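Local coordinates for protein xyloglucanase (Paenibacillus pabuli, PDB 2JEP) that probably hydrolyses the beta-1,4-glucan backbone of xyloglucan in plant cell walls, as a glycoside hydrolase of family 5, at residues A[111-114]-A[115-119]; A[162-165]-A[166-170]. All coordinates share one frame; numbering follows the deposited sequence. Where two conformers were deposited one is given.

Contact 1: residues A[111-114]-A[115-119]; sequences RIQQ and VVDYA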
ATOM      1  N   ARG A 111      -5.218 -19.536   2.619  1.00  8.03           N
ATOM      2  CA  ARG A 111      -4.644 -18.782   3.738  1.00  7.47           C
ATOM      3  C   ARG A 111      -4.884 -17.279   3.591  1.00  7.93           C
ATOM      4  O   ARG A 111      -5.231 -16.588   4.559  1.00  8.25           O
ATOM      5  CB  ARG A 111      -3.154 -19.063   3.896  1.00  7.66           C
ATOM      6  CG  ARG A 111      -2.482 -18.297   5.023  1.00  8.12           C
ATOM      7  CD  ARG A 111      -3.105 -18.631   6.393  1.00  8.97           C
ATOM      8  NE  ARG A 111      -2.514 -17.762   7.411  1.00  8.76           N
ATOM      9  CZ  ARG A 111      -3.122 -17.395   8.532  1.00  8.61           C
ATOM     10  NH1 ARG A 111      -4.322 -17.858   8.851  1.00  8.20           N
ATOM     11  NH2 ARG A 111      -2.541 -16.509   9.332  1.00  9.60           N
ATOM     12  N   ILE A 112      -4.661 -16.765   2.385  1.00  7.99           N
ATOM     13  CA  ILE A 112      -4.911 -15.343   2.145  1.00  8.09           C
ATOM     14  C   ILE A 112      -6.370 -15.034   2.477  1.00  7.96           C
ATOM     15  O   ILE A 112      -6.671 -14.006   3.127  1.00  8.41           O
ATOM     16  CB  ILE A 112      -4.602 -14.970   0.675  1.00  8.23           C
ATOM     17  CG1 ILE A 112      -3.116 -15.200   0.367  1.00  8.31           C
ATOM     18  CG2 ILE A 112      -5.065 -13.530   0.368  1.00  9.02           C
ATOM     19  CD1 ILE A 112      -2.807 -15.379  -1.140  1.00  9.19           C
ATOM     20  N   GLN A 113      -7.284 -15.906   2.056  1.00  8.16           N
ATOM     21  CA  GLN A 113      -8.691 -15.668   2.336  0.50  8.36           C
ATOM     22  C   GLN A 113      -8.975 -15.666   3.838  1.00  8.20           C
ATOM     23  O   GLN A 113      -9.755 -14.852   4.322  1.00  8.77           O
ATOM     24  CB  GLN A 113      -9.577 -16.676   1.606  0.50  8.96           C
ATOM     25  CG  GLN A 113     -11.007 -16.598   2.045  0.50  9.96           C
ATOM     26  CD  GLN A 113     -11.874 -17.537   1.304  0.50 13.26           C
ATOM     27  OE1 GLN A 113     -11.661 -18.749   1.344  0.50 14.16           O
ATOM     28  NE2 GLN A 113     -12.879 -16.997   0.647  0.50 14.41           N
ATOM     29  N   GLN A 114      -8.338 -16.558   4.588  1.00  7.98           N
ATOM     30  CA  GLN A 114      -8.546 -16.567   6.025  0.50  8.27           C
ATOM     31  C   GLN A 114      -8.102 -15.228   6.650  1.00  7.85           C
ATOM     32  O   GLN A 114      -8.796 -14.665   7.491  1.00  8.27           O
ATOM     33  CB  GLN A 114      -7.811 -17.755   6.647  0.50  8.89           C
ATOM     34  CG  GLN A 114      -8.189 -18.048   8.069  0.50  9.41           C
ATOM     35  CD  GLN A 114      -9.515 -18.777   8.229  0.50 10.67           C
ATOM     36  OE1 GLN A 114      -9.875 -19.189   9.332  0.50 13.21           O
ATOM     37  NE2 GLN A 114     -10.257 -18.924   7.141  0.50  9.56           N
ATOM     38  N   VAL A 115      -6.950 -14.724   6.239  1.00  8.41           N
ATOM     39  CA  VAL A 115      -6.440 -13.491   6.796  1.00  8.18           C
ATOM     40  C   VAL A 115      -7.327 -12.301   6.386  1.00  7.99           C
ATOM     41  O   VAL A 115      -7.632 -11.421   7.218  1.00  8.68           O
ATOM     42  CB  VAL A 115      -4.967 -13.302   6.402  1.00  8.62           C
ATOM     43  CG1 VAL A 115      -4.414 -11.939   6.872  1.00 10.06           C
ATOM     44  CG2 VAL A 115      -4.115 -14.444   7.002  1.00  8.93           C
ATOM     45  N   VAL A 116      -7.747 -12.265   5.122  1.00  7.83           N
ATOM     46  CA  VAL A 116      -8.720 -11.262   4.688  1.00  7.46           C
ATOM     47  C   VAL A 116      -9.939 -11.304   5.603  1.00  8.24           C
ATOM     48  O   VAL A 116     -10.426 -10.267   6.055  1.00  8.74           O
ATOM     49  CB  VAL A 116      -9.114 -11.474   3.227  1.00  7.93           C
ATOM     50  CG1 VAL A 116     -10.425 -10.702   2.893  1.00  8.81           C
ATOM     51  CG2 VAL A 116      -7.979 -11.070   2.312  1.00  8.39           C
ATOM     52  N   ASP A 117     -10.457 -12.508   5.861  1.00  8.36           N
ATOM     53  CA  ASP A 117     -11.645 -12.619   6.686  1.00  8.77           C
ATOM     54  C   ASP A 117     -11.449 -12.092   8.109  1.00  8.93           C
ATOM     55  O   ASP A 117     -12.387 -11.571   8.716  1.00  9.11           O
ATOM     56  CB  ASP A 117     -12.117 -14.068   6.742  1.00  9.42           C
ATOM     57  CG  ASP A 117     -12.769 -14.548   5.468  1.00 11.23           C
ATOM     58  OD1 ASP A 117     -13.129 -13.700   4.625  1.00 13.56           O
ATOM     59  OD2 ASP A 117     -12.978 -15.796   5.390  1.00 15.67           O
ATOM     60  N   TYR A 118     -10.242 -12.207   8.669  1.00  8.89           N
ATOM     61  CA  TYR A 118     -10.009 -11.648  10.002  1.00  8.93           C
ATOM     62  C   TYR A 118     -10.380 -10.178  10.054  1.00  9.04           C
ATOM     63  O   TYR A 118     -10.879  -9.710  11.051  1.00 11.63           O
ATOM     64  CB  TYR A 118      -8.548 -11.769  10.445  1.00  8.93           C
ATOM     65  CG  TYR A 118      -7.967 -13.164  10.575  1.00  7.87           C
ATOM     66  CD1 TYR A 118      -8.759 -14.281  10.638  1.00  8.56           C
ATOM     67  CD2 TYR A 118      -6.592 -13.348  10.619  1.00  8.55           C
ATOM     68  CE1 TYR A 118      -8.193 -15.559  10.733  1.00  8.81           C
ATOM     69  CE2 TYR A 118      -6.040 -14.596  10.740  1.00  8.35           C
ATOM     70  CZ  TYR A 118      -6.837 -15.705  10.773  1.00  8.15           C
ATOM     71  OH  TYR A 118      -6.242 -16.944  10.862  1.00  8.95           O
ATOM     72  N   ALA A 119     -10.081  -9.451   8.982  1.00  7.86           N
ATOM     73  CA  ALA A 119     -10.393  -8.012   8.881  1.00  8.55           C
ATOM     74  C   ALA A 119     -11.797  -7.773   8.343  1.00  8.16           C
ATOM     75  O   ALA A 119     -12.567  -6.974   8.898  1.00  8.73           O
ATOM     76  CB  ALA A 119      -9.363  -7.295   7.993  1.00  8.52           C
TER
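Arg-111 gives its NH1 to the hydroxyl of Tyr-118, seven residues on, and this bond (NH1 to OH 2.9 Å, N-H...O angle 156°) bridges two turns of helix 106-120. That helix is the crossover of a beta-alpha-beta unit, joining strands 85-88 and 125-128 of the eight-stranded TIM barrel. Tyr-118 OH lies at the edge of the guanidinium, near its plane, while guanidinium and phenol ring are turned 64° against each other. The same guanidinium has outside partners: NE forms a salt bridge with Glu-62 and NH2 a hydrogen bond with the carbonyl of Val-70, so all three guanidinium nitrogens are engaged, which probably fixes its rotation.

The main chain supplies the regular i to i+4 bonds; among them the nearly straight bond from Val-116 N to Ile-112 O spans 2.9 Å. Elsewhere on the helix, Asp-117 OD1 bonds to Tyr-171 OH, which ties this side chain to a hydroxyl beyond the helix; in one of two modelled conformers Gln-113 NE2 bonds to the same hydroxyl.

Packing follows from the bend in the arginine: CG is trans to the backbone N (chi1 179°), but a bend at chi2 swings the chain along the helix until the guanidinium centre sits over Val-115 CG2, with Arg-111 CZ to Val-115 CG2 at 3.5 Å. The inward side of the helix carries Ile-112, Val-115 and Val-116, the two valines resting on Ile-88 of strand 85-88. On the flank facing helix 72-80 the Tyr-118 ring lies over the backbone of the preceding turn: Gln-114 O stands above one face, displaced toward the rim, 3.2 Å from Tyr-118 CD1.

Contact 2: residues A[162-165]-A[166-170]; sequences QQIA and TKFSN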
ATOM      1  N   GLN A 162      -6.945 -13.330 -12.455  1.00  8.52           N
ATOM      2  CA  GLN A 162      -8.209 -14.051 -12.675  1.00 10.46           C
ATOM      3  C   GLN A 162      -8.514 -14.913 -11.458  1.00  9.50           C
ATOM      4  O   GLN A 162      -9.656 -14.965 -10.974  1.00  9.63           O
ATOM      5  CB  GLN A 162      -8.114 -14.962 -13.896  1.00 11.28           C
ATOM      6  CG  GLN A 162      -8.283 -14.346 -15.242  1.00 16.00           C
ATOM      7  CD  GLN A 162      -8.236 -15.390 -16.352  1.00 15.53           C
ATOM      8  OE1 GLN A 162      -7.958 -16.553 -16.101  1.00 19.27           O
ATOM      9  NE2 GLN A 162      -8.501 -14.969 -17.582  1.00 20.97           N
ATOM     10  N   GLN A 163      -7.503 -15.635 -11.003  1.00  8.87           N
ATOM     11  CA  GLN A 163      -7.673 -16.552  -9.867  1.00  8.77           C
ATOM     12  C   GLN A 163      -7.916 -15.843  -8.551  1.00  8.99           C
ATOM     13  O   GLN A 163      -8.762 -16.257  -7.767  1.00 10.42           O
ATOM     14  CB  GLN A 163      -6.449 -17.453  -9.759  1.00  9.40           C
ATOM     15  CG  GLN A 163      -6.288 -18.405 -10.914  1.00  9.63           C
ATOM     16  CD  GLN A 163      -4.965 -19.087 -10.857  1.00 10.43           C
ATOM     17  OE1 GLN A 163      -4.774 -20.023 -10.070  1.00 11.45           O
ATOM     18  NE2 GLN A 163      -4.018 -18.610 -11.652  1.00 10.70           N
ATOM     19  N   ILE A 164      -7.153 -14.792  -8.269  1.00  9.04           N
ATOM     20  CA  ILE A 164      -7.364 -14.072  -6.991  1.00  8.96           C
ATOM     21  C   ILE A 164      -8.764 -13.458  -7.010  1.00  9.09           C
ATOM     22  O   ILE A 164      -9.531 -13.565  -6.047  1.00  9.58           O
ATOM     23  CB  ILE A 164      -6.314 -12.939  -6.819  1.00  8.40           C
ATOM     24  CG1 ILE A 164      -4.887 -13.477  -6.773  1.00  9.26           C
ATOM     25  CG2 ILE A 164      -6.641 -12.097  -5.582  1.00  9.87           C
ATOM     26  CD1 ILE A 164      -3.811 -12.411  -7.024  1.00 10.04           C
ATOM     27  N   ALA A 165      -9.120 -12.807  -8.117  1.00  8.95           N
ATOM     28  CA  ALA A 165     -10.422 -12.153  -8.184  1.00  9.74           C
ATOM     29  C   ALA A 165     -11.552 -13.172  -8.019  1.00 10.02           C
ATOM     30  O   ALA A 165     -12.497 -12.954  -7.272  1.00 10.31           O
ATOM     31  CB  ALA A 165     -10.584 -11.361  -9.486  1.00 10.71           C
ATOM     32  N   THR A 166     -11.435 -14.296  -8.722  1.00  9.89           N
ATOM     33  CA  THR A 166     -12.454 -15.343  -8.627  1.00 10.98           C
ATOM     34  C   THR A 166     -12.620 -15.808  -7.164  1.00 10.70           C
ATOM     35  O   THR A 166     -13.740 -15.978  -6.685  1.00 12.68           O
ATOM     36  CB  THR A 166     -12.122 -16.489  -9.553  1.00 11.45           C
ATOM     37  OG1 THR A 166     -12.189 -16.021 -10.900  1.00 13.50           O
ATOM     38  CG2 THR A 166     -13.096 -17.654  -9.386  1.00 13.23           C
ATOM     39  N   LYS A 167     -11.518 -15.973  -6.444  1.00 10.50           N
ATOM     40  CA  LYS A 167     -11.576 -16.453  -5.054  1.00 10.97           C
ATOM     41  C   LYS A 167     -12.406 -15.503  -4.182  1.00 10.86           C
ATOM     42  O   LYS A 167     -13.115 -15.926  -3.267  1.00 12.04           O
ATOM     43  CB  LYS A 167     -10.141 -16.547  -4.489  1.00 11.60           C
ATOM     44  CG  LYS A 167      -9.974 -17.178  -3.120  1.00 13.69           C
ATOM     45  CD  LYS A 167     -10.239 -18.658  -3.163  1.00 14.62           C
ATOM     46  CE  LYS A 167      -9.973 -19.320  -1.820  1.00 15.72           C
ATOM     47  NZ  LYS A 167     -10.484 -20.712  -1.851  1.00 18.72           N
ATOM     48  N   PHE A 168     -12.321 -14.199  -4.470  1.00 10.18           N
ATOM     49  CA  PHE A 168     -12.949 -13.182  -3.637  1.00 10.32           C
ATOM     50  C   PHE A 168     -14.168 -12.506  -4.268  1.00 10.60           C
ATOM     51  O   PHE A 168     -14.624 -11.454  -3.820  1.00 10.63           O
ATOM     52  CB  PHE A 168     -11.888 -12.131  -3.283  1.00 10.09           C
ATOM     53  CG  PHE A 168     -10.826 -12.638  -2.339  1.00  9.60           C
ATOM     54  CD1 PHE A 168     -11.086 -12.725  -0.981  1.00 10.38           C
ATOM     55  CD2 PHE A 168      -9.596 -13.057  -2.810  1.00 10.08           C
ATOM     56  CE1 PHE A 168     -10.144 -13.246  -0.123  1.00 10.94           C
ATOM     57  CE2 PHE A 168      -8.628 -13.559  -1.965  1.00 10.59           C
ATOM     58  CZ  PHE A 168      -8.917 -13.650  -0.594  1.00  9.99           C
ATOM     59  N   SER A 169     -14.767 -13.155  -5.267  1.00 10.56           N
ATOM     60  CA  SER A 169     -15.792 -12.472  -6.038  1.00 12.15           C
ATOM     61  C   SER A 169     -17.032 -12.079  -5.271  1.00 12.23           C
ATOM     62  O   SER A 169     -17.662 -11.078  -5.626  1.00 14.30           O
ATOM     63  CB  SER A 169     -16.191 -13.280  -7.265  1.00 13.60           C
ATOM     64  OG  SER A 169     -16.881 -14.446  -6.882  1.00 15.74           O
ATOM     65  N   ASN A 170     -17.360 -12.802  -4.198  1.00 12.88           N
ATOM     66  CA  ASN A 170     -18.586 -12.504  -3.475  0.50 13.54           C
ATOM     67  C   ASN A 170     -18.421 -11.478  -2.348  1.00 13.06           C
ATOM     68  O   ASN A 170     -19.399 -11.091  -1.708  1.00 14.32           O
ATOM     69  CB  ASN A 170     -19.226 -13.800  -2.973  0.50 14.90           C
ATOM     70  CG  ASN A 170     -19.633 -14.737  -4.119  0.50 17.82           C
ATOM     71  OD1 ASN A 170     -20.102 -14.292  -5.167  0.50 21.64           O
ATOM     72  ND2 ASN A 170     -19.428 -16.032  -3.922  0.50 21.98           N
TER
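Thr-166 sets its hydroxyl against the carbonyl of Gln-162, one turn earlier in helix 150-167, and OG1 donates to Gln-162 O over 2.7 Å. The backbone N of Thr-166 bonds to the same oxygen at 2.9 Å, so this carbonyl accepts two hydrogen bonds, whose donors approach from opposite faces of its plane. The first torsion explains the double grip: at chi1 -65° OG1 lies beside the threonine's own N, and both donors can converge on one acceptor. Lys-167 N continues the i to i+4 pattern with Gln-163 O, whereas its NZ turns to Asn-110 OD1.

Phe-168 leaves helical backbone angles (phi -109°, psi 20°), and the bonding slackens there: its N reaches Ile-164 O at 3.3 Å and makes a weak second bond to Ala-165 O. Followed outward, its CB lies 3.9 Å from Ile-164 O, and CG stays about as far from that oxygen. CD2 comes closest, 3.3 Å from Ile-164 O, which approaches the ring at its edge, near the plane; the same carbon touches Ile-164 CG2 at 4.2 Å. Beyond CD2, CE2 is the last ring atom near that carbonyl, and the distal ring enters a setting supplied by Ile-112, Gln-113 and Val-116 of helix 106-120 and by Leu-175 and Phe-177 of strand 175-178. Tyr-171 meets it edge-to-face.

A serine in place of Phe-168 would probably open a gap between helix 106-120 and strand 175-178 and leave the Tyr-171 ring without its aromatic mate. Ala-165 O also accepts from Asn-217 ND2, a side-chain bond at the carbonyl end of the helix. Together these features mark the C-terminal end of a barrel helix, where the chain turns toward the next strand of the TIM barrel.

Overall arrangement
Contacts 1 and 2 lie on successive helices of the TIM barrel, 106-120 and 150-167, with centres about 13 Å apart and on the same side of the chain's centre. They meet directly through the Phe-168 ring of contact 2: its CZ comes within 3.6 Å of Gln-113 CA and 4.0 Å of Ile-112 CG2, and its CE1 lies 3.9 Å from Val-116 CG2. Tyr-171 touches both. Their centres are about 17 and 20 Å from the chain's centre. In TIM-barrel hydrolases the catalytic site lies at the C-terminal ends of the strands; contact 2, where the chain leads to the start of strand 175-178, therefore probably lies toward the opposite end of the barrel.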